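Local coordinates for protein glycoside Hydrolase (PDB 5TA0) that probably hydrolyses agarose-type galactans, as a glycoside hydrolase of the agarose pathway of the human gut symbiont Bacteroides uniformis, at residues Ile49-Thr54 with Ala371-Glu376; His281-Pro286 with Gln325-Thr330; Arg390-Glu395 with Tyr405-Leu410. One frame throughout, in Å; residues are numbered along the deposited sequence.

Interaction 1: residues Ile49-Thr54 with Ala371-Glu376; sequences INFHAT and AMLKSE. With AAL (3,6-anhydro-alpha-L-galactopyranose), chain C.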
loop_
_atom_site.group_PDB
_atom_site.type_symbol
_atom_site.label_atom_id
_atom_site.label_comp_id
_atom_site.label_asym_id
_atom_site.label_seq_id
_atom_site.Cartn_x
_atom_site.Cartn_y
_atom_site.Cartn_z
ATOM N N ILE A 49 5.141 -0.538 -9.231
ATOM C CA ILE A 49 6.417 0.188 -9.451
ATOM C C ILE A 49 6.078 1.572 -9.977
ATOM O O ILE A 49 6.033 1.842 -11.178
ATOM C CB ILE A 49 7.375 -0.549 -10.374
ATOM C CG1 ILE A 49 7.552 -2.006 -9.917
ATOM C CG2 ILE A 49 8.699 0.220 -10.448
ATOM C CD1 ILE A 49 8.053 -2.207 -8.502
ATOM N N ASN A 50 5.819 2.467 -9.029
ATOM C CA ASN A 50 5.280 3.762 -9.330
ATOM C C ASN A 50 5.724 4.757 -8.256
ATOM O O ASN A 50 6.398 4.369 -7.284
ATOM C CB ASN A 50 3.758 3.679 -9.465
ATOM C CG ASN A 50 3.126 3.147 -8.203
ATOM O OD1 ASN A 50 3.390 3.695 -7.116
ATOM N ND2 ASN A 50 2.330 2.088 -8.296
ATOM N N PHE A 51 5.371 6.036 -8.422
ATOM C CA PHE A 51 5.641 7.050 -7.401
ATOM C C PHE A 51 4.643 8.189 -7.504
ATOM O O PHE A 51 3.824 8.249 -8.450
ATOM C CB PHE A 51 7.108 7.523 -7.391
ATOM C CG PHE A 51 7.536 8.430 -8.527
ATOM C CD1 PHE A 51 8.089 9.685 -8.274
ATOM C CD2 PHE A 51 7.487 8.006 -9.850
ATOM C CE1 PHE A 51 8.582 10.483 -9.305
ATOM C CE2 PHE A 51 7.957 8.820 -10.881
ATOM C CZ PHE A 51 8.489 10.057 -10.613
ATOM N N HIS A 52 4.689 9.060 -6.491
ATOM C CA HIS A 52 3.652 10.080 -6.271
ATOM C C HIS A 52 4.017 11.324 -7.060
ATOM O O HIS A 52 4.472 12.316 -6.502
ATOM C CB HIS A 52 3.542 10.353 -4.766
ATOM C CG HIS A 52 2.343 11.154 -4.359
ATOM N ND1 HIS A 52 2.076 12.422 -4.831
ATOM C CD2 HIS A 52 1.316 10.842 -3.539
ATOM C CE1 HIS A 52 0.951 12.865 -4.296
ATOM N NE2 HIS A 52 0.491 11.933 -3.491
ATOM N N ALA A 53 3.786 11.284 -8.371
ATOM C CA ALA A 53 4.184 12.326 -9.314
ATOM C C ALA A 53 3.204 12.331 -10.474
ATOM O O ALA A 53 2.288 11.527 -10.529
ATOM C CB ALA A 53 5.613 12.092 -9.797
ATOM N N THR A 54 3.395 13.274 -11.372
ATOM C CA THR A 54 2.666 13.293 -12.630
ATOM C C THR A 54 3.675 13.512 -13.745
ATOM O O THR A 54 4.795 14.006 -13.515
ATOM C CB THR A 54 1.627 14.430 -12.694
ATOM O OG1 THR A 54 2.293 15.672 -12.444
ATOM C CG2 THR A 54 0.523 14.221 -11.678
ATOM N N ALA A 371 6.892 8.862 -2.437
ATOM C CA ALA A 371 8.093 9.509 -2.928
ATOM C C ALA A 371 7.626 10.457 -4.014
ATOM O O ALA A 371 6.958 10.011 -4.970
ATOM C CB ALA A 371 9.041 8.485 -3.503
ATOM N N MET A 372 7.907 11.747 -3.856
ATOM C CA MET A 372 7.550 12.768 -4.852
ATOM C C MET A 372 8.770 13.049 -5.708
ATOM O O MET A 372 9.892 12.702 -5.318
ATOM C CB MET A 372 7.047 14.003 -4.141
ATOM C CG MET A 372 5.763 13.723 -3.356
ATOM S SD MET A 372 4.907 15.188 -2.734
ATOM C CE MET A 372 4.157 15.740 -4.263
ATOM N N LEU A 373 8.607 13.677 -6.862
ATOM C CA LEU A 373 9.760 13.923 -7.718
ATOM C C LEU A 373 10.734 14.911 -7.095
ATOM O O LEU A 373 11.925 14.620 -6.995
ATOM C CB LEU A 373 9.305 14.443 -9.093
ATOM C CG LEU A 373 10.442 14.708 -10.096
ATOM C CD1 LEU A 373 11.079 13.418 -10.512
ATOM C CD2 LEU A 373 9.913 15.451 -11.321
ATOM N N LYS A 374 10.223 16.058 -6.683
ATOM C CA LYS A 374 11.075 17.190 -6.303
ATOM C C LYS A 374 10.483 18.059 -5.210
ATOM O O LYS A 374 11.182 18.465 -4.277
ATOM C CB LYS A 374 11.374 18.051 -7.548
ATOM C CG LYS A 374 12.305 19.236 -7.271
ATOM C CD LYS A 374 12.679 20.069 -8.488
ATOM C CE LYS A 374 13.487 19.291 -9.498
ATOM N NZ LYS A 374 13.853 20.116 -10.688
ATOM N N SER A 375 9.213 18.410 -5.338
ATOM C CA SER A 375 8.498 19.171 -4.311
ATOM C C SER A 375 9.303 20.364 -3.779
ATOM O O SER A 375 9.466 20.520 -2.575
ATOM C CB SER A 375 8.087 18.238 -3.176
ATOM O OG SER A 375 7.228 17.247 -3.726
ATOM N N GLU A 376 9.780 21.198 -4.702
ATOM C CA GLU A 376 10.459 22.462 -4.387
ATOM C C GLU A 376 9.617 23.333 -3.457
ATOM O O GLU A 376 10.133 23.966 -2.539
ATOM C CB GLU A 376 10.733 23.225 -5.686
ATOM C CG GLU A 376 11.624 24.440 -5.522
ATOM C CD GLU A 376 13.073 24.144 -5.848
ATOM O OE1 GLU A 376 13.953 24.874 -5.352
ATOM O OE2 GLU A 376 13.339 23.191 -6.621
HETATM C C1 AAL C . 0.410 14.922 1.109
HETATM C C2 AAL C . -0.942 15.421 0.560
HETATM C C3 AAL C . -0.814 15.988 -0.844
HETATM C C4 AAL C . 0.298 17.013 -0.877
HETATM C C5 AAL C . 1.483 16.108 -0.751
HETATM C C6 AAL C . 1.126 15.002 -1.693
HETATM O O2 AAL C . -1.480 16.459 1.388
HETATM O O3 AAL C . -0.306 14.958 -1.699
HETATM O O4 AAL C . 0.318 17.643 -2.175
HETATM O O5 AAL C . 1.569 15.566 0.570
HETATM O O HOH W 1 5.939 14.567 -7.390
#

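Interaction 2: residues His281-Pro286 with Gln325-Thr330; sequences HLYDFP and QYSAQT. With GAL (beta-D-galactopyranose), chain B; AAL (3,6-anhydro-alpha-L-galactopyranose), chain D; GAL (beta-D-galactopyranose), chain E; SO4 (sulfate ion), chain F.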
loop_
_atom_site.group_PDB
_atom_site.type_symbol
_atom_site.label_atom_id
_atom_site.label_comp_id
_atom_site.label_asym_id
_atom_site.label_seq_id
_atom_site.Cartn_x
_atom_site.Cartn_y
_atom_site.Cartn_z
ATOM N N HIS A 281 -3.521 4.883 4.143
ATOM C CA HIS A 281 -2.085 5.102 4.164
ATOM C C HIS A 281 -1.441 4.229 5.206
ATOM O O HIS A 281 -2.014 3.992 6.244
ATOM C CB HIS A 281 -1.804 6.579 4.430
ATOM C CG HIS A 281 -2.292 7.462 3.327
ATOM N ND1 HIS A 281 -2.342 8.833 3.427
ATOM C CD2 HIS A 281 -2.750 7.158 2.087
ATOM C CE1 HIS A 281 -2.801 9.343 2.294
ATOM N NE2 HIS A 281 -3.034 8.347 1.462
ATOM N N LEU A 282 -0.243 3.724 4.917
ATOM C CA LEU A 282 0.459 2.796 5.837
ATOM C C LEU A 282 1.903 3.232 6.021
ATOM O O LEU A 282 2.730 3.083 5.109
ATOM C CB LEU A 282 0.391 1.362 5.301
ATOM C CG LEU A 282 -0.987 0.722 5.351
ATOM C CD1 LEU A 282 -0.981 -0.556 4.541
ATOM C CD2 LEU A 282 -1.440 0.470 6.783
ATOM N N TYR A 283 2.211 3.721 7.216
ATOM C CA TYR A 283 3.556 4.160 7.523
ATOM C C TYR A 283 4.134 3.443 8.732
ATOM O O TYR A 283 3.525 3.384 9.810
ATOM C CB TYR A 283 3.559 5.642 7.774
ATOM C CG TYR A 283 3.453 6.489 6.540
ATOM C CD1 TYR A 283 4.512 6.618 5.676
ATOM C CD2 TYR A 283 2.318 7.208 6.277
ATOM C CE1 TYR A 283 4.436 7.436 4.571
ATOM C CE2 TYR A 283 2.233 8.037 5.182
ATOM C CZ TYR A 283 3.296 8.147 4.322
ATOM O OH TYR A 283 3.213 9.010 3.239
ATOM N N ASP A 284 5.333 2.913 8.538
ATOM C CA ASP A 284 6.169 2.442 9.644
ATOM C C ASP A 284 6.707 3.660 10.384
ATOM O O ASP A 284 6.934 4.713 9.792
ATOM C CB ASP A 284 7.383 1.679 9.096
ATOM C CG ASP A 284 7.063 0.245 8.652
ATOM O OD1 ASP A 284 6.094 -0.365 9.154
ATOM O OD2 ASP A 284 7.845 -0.274 7.830
ATOM N N PHE A 285 6.923 3.474 11.676
ATOM C CA PHE A 285 7.600 4.484 12.519
ATOM C C PHE A 285 8.950 3.933 13.013
ATOM O O PHE A 285 9.056 3.433 14.144
ATOM C CB PHE A 285 6.755 4.903 13.735
ATOM C CG PHE A 285 5.508 5.713 13.450
ATOM C CD1 PHE A 285 5.168 6.218 12.211
ATOM C CD2 PHE A 285 4.671 6.014 14.517
ATOM C CE1 PHE A 285 4.023 6.995 12.051
ATOM C CE2 PHE A 285 3.522 6.767 14.368
ATOM C CZ PHE A 285 3.209 7.269 13.128
ATOM N N PRO A 286 10.004 4.021 12.195
ATOM C CA PRO A 286 11.319 3.509 12.635
ATOM C C PRO A 286 12.013 4.333 13.703
ATOM O O PRO A 286 12.959 3.825 14.306
ATOM C CB PRO A 286 12.141 3.514 11.352
ATOM C CG PRO A 286 11.501 4.597 10.525
ATOM C CD PRO A 286 10.045 4.472 10.790
ATOM N N GLN A 325 -0.480 6.182 -0.162
ATOM C CA GLN A 325 0.825 6.596 0.405
ATOM C C GLN A 325 1.304 5.512 1.349
ATOM O O GLN A 325 0.546 5.119 2.237
ATOM C CB GLN A 325 0.733 7.882 1.223
ATOM C CG GLN A 325 0.388 9.149 0.442
ATOM C CD GLN A 325 0.229 10.372 1.331
ATOM O OE1 GLN A 325 0.803 10.454 2.458
ATOM N NE2 GLN A 325 -0.512 11.338 0.848
ATOM N N TYR A 326 2.539 5.062 1.189
ATOM C CA TYR A 326 3.134 4.146 2.162
ATOM C C TYR A 326 4.636 4.282 2.174
ATOM O O TYR A 326 5.228 4.760 1.216
ATOM C CB TYR A 326 2.736 2.701 1.894
ATOM C CG TYR A 326 3.380 1.985 0.724
ATOM C CD1 TYR A 326 4.518 1.203 0.908
ATOM C CD2 TYR A 326 2.804 2.003 -0.549
ATOM C CE1 TYR A 326 5.090 0.489 -0.125
ATOM C CE2 TYR A 326 3.388 1.300 -1.614
ATOM C CZ TYR A 326 4.496 0.520 -1.384
ATOM O OH TYR A 326 5.084 -0.244 -2.379
ATOM N N SER A 327 5.194 3.823 3.286
ATOM C CA SER A 327 6.628 3.524 3.545
ATOM C C SER A 327 6.900 3.840 5.014
ATOM O O SER A 327 6.346 3.143 5.852
ATOM C CB SER A 327 7.651 4.091 2.547
ATOM O OG SER A 327 7.703 5.491 2.619
ATOM N N ALA A 328 7.774 4.803 5.300
ATOM C CA ALA A 328 8.086 5.173 6.694
ATOM C C ALA A 328 7.857 6.664 6.892
ATOM O O ALA A 328 8.033 7.476 5.966
ATOM C CB ALA A 328 9.528 4.835 7.026
ATOM N N GLN A 329 7.456 7.019 8.103
ATOM C CA GLN A 329 7.532 8.391 8.569
ATOM C C GLN A 329 8.719 8.422 9.520
ATOM O O GLN A 329 8.762 7.616 10.440
ATOM C CB GLN A 329 6.239 8.794 9.267
ATOM C CG GLN A 329 6.316 10.189 9.843
ATOM C CD GLN A 329 4.999 10.792 10.239
ATOM O OE1 GLN A 329 3.955 10.124 10.257
ATOM N NE2 GLN A 329 5.057 12.095 10.604
ATOM N N THR A 330 9.627 9.360 9.312
ATOM C CA THR A 330 10.923 9.355 10.005
ATOM C C THR A 330 11.022 10.522 11.015
ATOM O O THR A 330 11.819 11.419 10.849
ATOM C CB THR A 330 12.093 9.387 8.999
ATOM O OG1 THR A 330 12.007 10.542 8.170
ATOM C CG2 THR A 330 12.106 8.129 8.108
HETATM C C1 GAL B . 3.410 13.071 15.518
HETATM C C2 GAL B . 3.679 13.553 14.108
HETATM C C3 GAL B . 2.497 13.271 13.186
HETATM C C4 GAL B . 2.050 11.821 13.311
HETATM C C5 GAL B . 1.791 11.491 14.775
HETATM C C6 GAL B . 1.277 10.077 14.952
HETATM O O1 GAL B . 4.566 13.220 16.364
HETATM O O2 GAL B . 3.913 14.960 14.089
HETATM O O3 GAL B . 2.937 13.616 11.869
HETATM O O4 GAL B . 3.057 10.930 12.807
HETATM O O5 GAL B . 3.020 11.689 15.490
HETATM O O6 GAL B . 1.012 9.822 16.333
HETATM C C1 AAL D . 1.891 13.873 10.929
HETATM C C2 AAL D . 2.352 15.027 10.041
HETATM C C3 AAL D . 1.480 15.053 8.812
HETATM C C4 AAL D . 1.586 13.764 8.045
HETATM C C5 AAL D . 0.800 12.882 8.972
HETATM C C6 AAL D . -0.419 13.732 9.243
HETATM O O2 AAL D . 3.723 14.861 9.653
HETATM O O3 AAL D . 0.101 15.081 9.227
HETATM O O4 AAL D . 0.877 13.903 6.835
HETATM O O5 AAL D . 1.587 12.701 10.151
HETATM C C1 GAL E . 1.699 13.734 5.678
HETATM C C2 GAL E . 0.738 13.989 4.528
HETATM C C3 GAL E . 1.415 14.319 3.209
HETATM C C4 GAL E . 2.699 15.123 3.378
HETATM C C5 GAL E . 3.578 14.594 4.478
HETATM C C6 GAL E . 4.875 15.389 4.721
HETATM O O2 GAL E . -0.057 12.833 4.310
HETATM O O3 GAL E . 0.428 15.107 2.525
HETATM O O4 GAL E . 2.331 16.484 3.668
HETATM O O5 GAL E . 2.792 14.658 5.667
HETATM O O6 GAL E . 5.768 15.379 3.593
HETATM S S SO4 F . 6.931 15.172 11.714
HETATM O O1 SO4 F . 7.170 13.975 10.875
HETATM O O2 SO4 F . 5.467 15.372 11.906
HETATM O O3 SO4 F . 7.491 16.359 11.024
HETATM O O4 SO4 F . 7.593 14.960 13.025
#

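Interaction 3: residues Arg390-Glu395 with Tyr405-Leu410; sequences RMLRRE and YVYSEL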
loop_
_atom_site.group_PDB
_atom_site.type_symbol
_atom_site.label_atom_id
_atom_site.label_comp_id
_atom_site.label_asym_id
_atom_site.label_seq_id
_atom_site.Cartn_x
_atom_site.Cartn_y
_atom_site.Cartn_z
ATOM N N ARG A 390 11.759 12.753 -1.438
ATOM C CA ARG A 390 12.044 13.198 -2.803
ATOM C C ARG A 390 12.905 12.225 -3.580
ATOM O O ARG A 390 13.879 11.713 -3.060
ATOM C CB ARG A 390 12.777 14.550 -2.802
ATOM C CG ARG A 390 11.972 15.726 -2.296
ATOM C CD ARG A 390 12.843 16.946 -2.180
ATOM N NE ARG A 390 13.860 16.717 -1.153
ATOM C CZ ARG A 390 15.080 17.259 -1.130
ATOM N NH1 ARG A 390 15.468 18.147 -2.028
ATOM N NH2 ARG A 390 15.915 16.857 -0.180
ATOM N N MET A 391 12.565 12.019 -4.854
ATOM C CA MET A 391 13.408 11.305 -5.801
ATOM C C MET A 391 14.659 12.074 -6.213
ATOM O O MET A 391 15.627 11.457 -6.658
ATOM C CB MET A 391 12.627 10.971 -7.077
ATOM C CG MET A 391 11.460 10.041 -6.859
ATOM S SD MET A 391 11.910 8.474 -6.075
ATOM C CE MET A 391 13.223 7.883 -7.106
ATOM N N LEU A 392 14.627 13.397 -6.081
ATOM C CA LEU A 392 15.724 14.282 -6.496
ATOM C C LEU A 392 16.102 15.155 -5.321
ATOM O O LEU A 392 15.230 15.658 -4.606
ATOM C CB LEU A 392 15.290 15.215 -7.616
ATOM C CG LEU A 392 14.829 14.611 -8.929
ATOM C CD1 LEU A 392 14.250 15.718 -9.805
ATOM C CD2 LEU A 392 15.949 13.863 -9.605
ATOM N N ARG A 393 17.406 15.413 -5.193
ATOM C CA ARG A 393 17.917 16.353 -4.203
ATOM C C ARG A 393 19.026 17.181 -4.855
ATOM O O ARG A 393 19.650 16.734 -5.810
ATOM C CB ARG A 393 18.368 15.612 -2.952
ATOM C CG ARG A 393 19.369 14.490 -3.147
ATOM C CD ARG A 393 20.784 14.984 -2.917
ATOM N NE ARG A 393 21.803 13.968 -3.199
ATOM C CZ ARG A 393 23.103 14.220 -3.342
ATOM N NH1 ARG A 393 23.938 13.213 -3.578
ATOM N NH2 ARG A 393 23.572 15.463 -3.257
ATOM N N ARG A 394 19.253 18.383 -4.359
ATOM C CA ARG A 394 20.268 19.249 -4.968
ATOM C C ARG A 394 21.657 18.726 -4.629
ATOM O O ARG A 394 21.876 18.129 -3.565
ATOM C CB ARG A 394 20.071 20.679 -4.524
ATOM C CG ARG A 394 18.815 21.300 -5.119
ATOM C CD ARG A 394 18.702 22.780 -4.789
ATOM N NE ARG A 394 17.592 23.498 -5.437
ATOM C CZ ARG A 394 17.643 24.167 -6.590
ATOM N NH1 ARG A 394 16.557 24.785 -7.040
ATOM N NH2 ARG A 394 18.742 24.225 -7.324
ATOM N N GLU A 395 22.590 18.918 -5.555
ATOM C CA GLU A 395 23.907 18.295 -5.428
ATOM C C GLU A 395 24.656 18.698 -4.162
ATOM O O GLU A 395 25.425 17.903 -3.652
ATOM C CB GLU A 395 24.778 18.494 -6.668
ATOM C CG GLU A 395 25.126 19.918 -7.029
ATOM C CD GLU A 395 25.724 20.051 -8.433
ATOM O OE1 GLU A 395 25.412 21.059 -9.122
ATOM O OE2 GLU A 395 26.477 19.135 -8.863
ATOM N N TYR A 405 19.866 19.385 -9.452
ATOM C CA TYR A 405 19.291 18.185 -8.868
ATOM C C TYR A 405 19.877 16.902 -9.452
ATOM O O TYR A 405 20.077 16.778 -10.665
ATOM C CB TYR A 405 17.774 18.185 -9.085
ATOM C CG TYR A 405 17.007 19.068 -8.146
ATOM C CD1 TYR A 405 16.684 20.374 -8.465
ATOM C CD2 TYR A 405 16.575 18.574 -6.925
ATOM C CE1 TYR A 405 15.943 21.164 -7.600
ATOM C CE2 TYR A 405 15.835 19.347 -6.057
ATOM C CZ TYR A 405 15.502 20.637 -6.397
ATOM O OH TYR A 405 14.764 21.395 -5.552
ATOM N N VAL A 406 20.099 15.944 -8.570
ATOM C CA VAL A 406 20.548 14.601 -8.890
ATOM C C VAL A 406 19.631 13.617 -8.133
ATOM O O VAL A 406 18.900 14.012 -7.237
ATOM C CB VAL A 406 22.005 14.377 -8.456
ATOM C CG1 VAL A 406 22.922 15.327 -9.218
ATOM C CG2 VAL A 406 22.208 14.539 -6.942
ATOM N N TYR A 407 19.695 12.335 -8.458
ATOM C CA TYR A 407 18.859 11.362 -7.734
ATOM C C TYR A 407 19.233 11.313 -6.268
ATOM O O TYR A 407 20.419 11.348 -5.905
ATOM C CB TYR A 407 18.989 9.964 -8.309
ATOM C CG TYR A 407 18.312 9.763 -9.648
ATOM C CD1 TYR A 407 16.958 10.055 -9.822
ATOM C CD2 TYR A 407 19.006 9.229 -10.721
ATOM C CE1 TYR A 407 16.332 9.849 -11.037
ATOM C CE2 TYR A 407 18.387 9.027 -11.951
ATOM C CZ TYR A 407 17.044 9.333 -12.105
ATOM O OH TYR A 407 16.394 9.139 -13.316
ATOM N N SER A 408 18.215 11.248 -5.411
ATOM C CA SER A 408 18.383 10.846 -4.029
ATOM C C SER A 408 18.666 9.349 -3.982
ATOM O O SER A 408 18.708 8.684 -5.029
ATOM C CB SER A 408 17.138 11.161 -3.225
ATOM O OG SER A 408 16.102 10.215 -3.544
ATOM N N GLU A 409 18.787 8.769 -2.790
ATOM C CA GLU A 409 18.985 7.336 -2.706
ATOM C C GLU A 409 17.702 6.556 -2.991
ATOM O O GLU A 409 17.773 5.351 -3.188
ATOM C CB GLU A 409 19.572 6.917 -1.359
ATOM C CG GLU A 409 20.929 7.573 -1.066
ATOM C CD GLU A 409 21.928 7.300 -2.160
ATOM O OE1 GLU A 409 22.148 6.119 -2.477
ATOM O OE2 GLU A 409 22.433 8.259 -2.797
ATOM N N LEU A 410 16.559 7.239 -3.070
ATOM C CA LEU A 410 15.317 6.514 -3.381
ATOM C C LEU A 410 15.323 5.916 -4.787
ATOM O O LEU A 410 14.577 4.959 -5.052
ATOM C CB LEU A 410 14.101 7.422 -3.164
ATOM C CG LEU A 410 13.944 8.018 -1.755
ATOM C CD1 LEU A 410 12.679 8.846 -1.625
ATOM C CD2 LEU A 410 13.984 6.965 -0.658
HETATM O O HOH W 2 13.446 19.890 -3.495
HETATM O O HOH W 3 21.868 11.014 -3.544
#

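Interaction 1: residues Ile49-Thr54 with Ala371-Glu376
His-52 meets Ala-371 and Met-372 with both backbone and ring, and its N-H donates to Ala-371 O at 2.9 Å. This bond joins the chain just beyond the first and last strands, 50-51 and 364-369, of an eight-stranded parallel sheet, consistent with the closing seam of a (beta/alpha)8 barrel. From the same residue, CB rests 3.4 Å from Ala-371 O. CG stands anti to the backbone N (chi1 -168°), which sends the imidazole alongside the Met-372 chain, the two pointing the same way. ND1 then meets the methyl CE of Met-372 at 4.0 Å, with the sulfur oblique to the ring. Further out, CE1 reaches C6 of the anhydrogalactose of chain C at 3.4 Å, and NE2 is hydrogen-bonded to Arg-83, which should limit rotation of the ring. Met-372 SD lies 3.9 Å from that same C6, and the bend at chi3 (77°) turns CE back beside His-52 ND1; imidazole and thioether both line the glycan pocket. His-52, centre of an inverse gamma turn, turns its carbonyl to the Met-372 CA-H. A water also donates to His-52 O (2.8 Å) and accepts from Leu-373 N, bridging two atoms too far apart to bond directly. Phe-51 presents its edge to the backbone of Leu-373, with CE1 4.0 Å from Leu-373 CB, while Ala-53 CB lies over the rim of one ring face. Around this seam, Phe-51 packs on Val-81 of strand 80-84 and on Tyr-414 of helix 411-416, and Leu-373 leans on Glu-57 and Trp-60.

Interaction 2: residues His281-Pro286 with Gln325-Thr330
Ser-327, whose backbone runs beside Tyr-283, has phi 147° and psi -117°, a conformation rarely adopted by a residue with a side chain, yet both its peptide groups are bonded to the neighbouring strand. The pair is parallel: strands 277-285 and 321-326, joined through helix 298-315 in a beta-alpha-beta crossover, are consecutive staves of the eight-stranded barrel sheet. Leu-282 N donates to Gln-325 O at 3.1 Å, and Ser-327 N returns a bond to Leu-282 O. Past the corner at Ser-327, its carbonyl receives Asp-284 N at 2.9 Å, and Gln-329 N donates to Asp-284 O, carrying the register beyond the regular strand. On the face with Tyr-283, the Gln-325 side chain lies across the His-281 imidazole, CB 3.6 Å above the ring centre, with amide and ring planes 22° apart. His-281 is held from its rim by Glu-203 and Ser-324. Gln-325, probably the glutamine engineered into this variant, belongs to the glycan pocket. On the face with Leu-282, Asp-284 bonds to Ser-349 of helix 340-358. At the corner of the other segment, Pro-286 CD packs on Ala-328 CB at 3.8 Å. Phe-285 and Gln-329 run side by side toward the sugar, ring and amide nearly perpendicular. Gln-329 runs out extended, its CG opposite the backbone N, and carries its amide to the galactose of chain B. Its OE1 accepts from O4 of that sugar at 2.8 Å, while NE2 donates to O3 at 2.9 Å and, at 2.8 Å, to O1 of a sulfate, probably from the crystallisation liquor.

Interaction 3: residues Arg390-Glu395 with Tyr405-Leu410
With CG anti to the carbonyl carbon (chi1 -70°) and the chain extended to NE, Arg-394 lies across the Tyr-405 ring. Its CG sits 3.6 Å from the ring centroid, straight over the face, as a CH-pi contact. The guanidinium follows over the CE1 rim, its plane 45° from the ring, a tilted approach and not a parallel stack; its NH2 is bonded to Gly-403 O. In one of its two modelled conformers Glu-376 joins both groups, by a salt bridge to Arg-394 and a hydrogen bond to Tyr-405 OH. That hydroxyl also accepts from a water that in turn accepts from NH1 of Arg-390, itself paired with Glu-397. Tyr-405 CD2 packs 3.7 Å from Leu-392 CB. With an alanine in place of Tyr-405, the Arg-394 chain would probably lose its aromatic support and a gap would open beside Leu-392 CB. The backbones form an antiparallel beta hairpin of strands 392-394 and 405-407. Arg-393 and Val-406 are its hydrogen-bonded pair, Arg-393 N to Val-406 O and Val-406 N to Arg-393 O both measuring 2.9 Å. On the face of this pair, Arg-393 is bent at chi2 (96°), folding its guanidinium over Val-406 CG2, 3.7 Å from CZ. Arg-393 NH2 then donates to Arg-394 O, and NE to a water that also bonds Tyr-407 O and Glu-409 OE2, which together fix the rotation of the group. Where the strands end, Ser-408 OG donates to Arg-390 O at 2.7 Å and accepts from Leu-410 N, a capping bond at the turn into helix 411-416. Ser-408 N bonds Met-391 O from above the carbonyl plane. Met-391 SD lies 3.8 Å from Leu-410 CB.

How the interactions relate
Interactions 1 and 2 belong to the same eight-stranded parallel sheet, their centres about 16 Å apart: interaction 1 joins its two outermost strands, and interaction 2 pairs the sixth with the seventh. Along the chain interaction 2 is nested within the loop closed by interaction 1, and interaction 3 follows in series. The hairpin of interaction 3 lies about 11 Å from interaction 1, centre to centre, and touches it: Met-372 O probably bonds Met-391 N, and Lys-374 O packs on Arg-390. The centres of interactions 2 and 3 are about 20 Å apart, and the two do not touch. Residues of interactions 1 and 2 line the glycan pocket, while the hairpin backs the 371-376 loop that contributes Met-372.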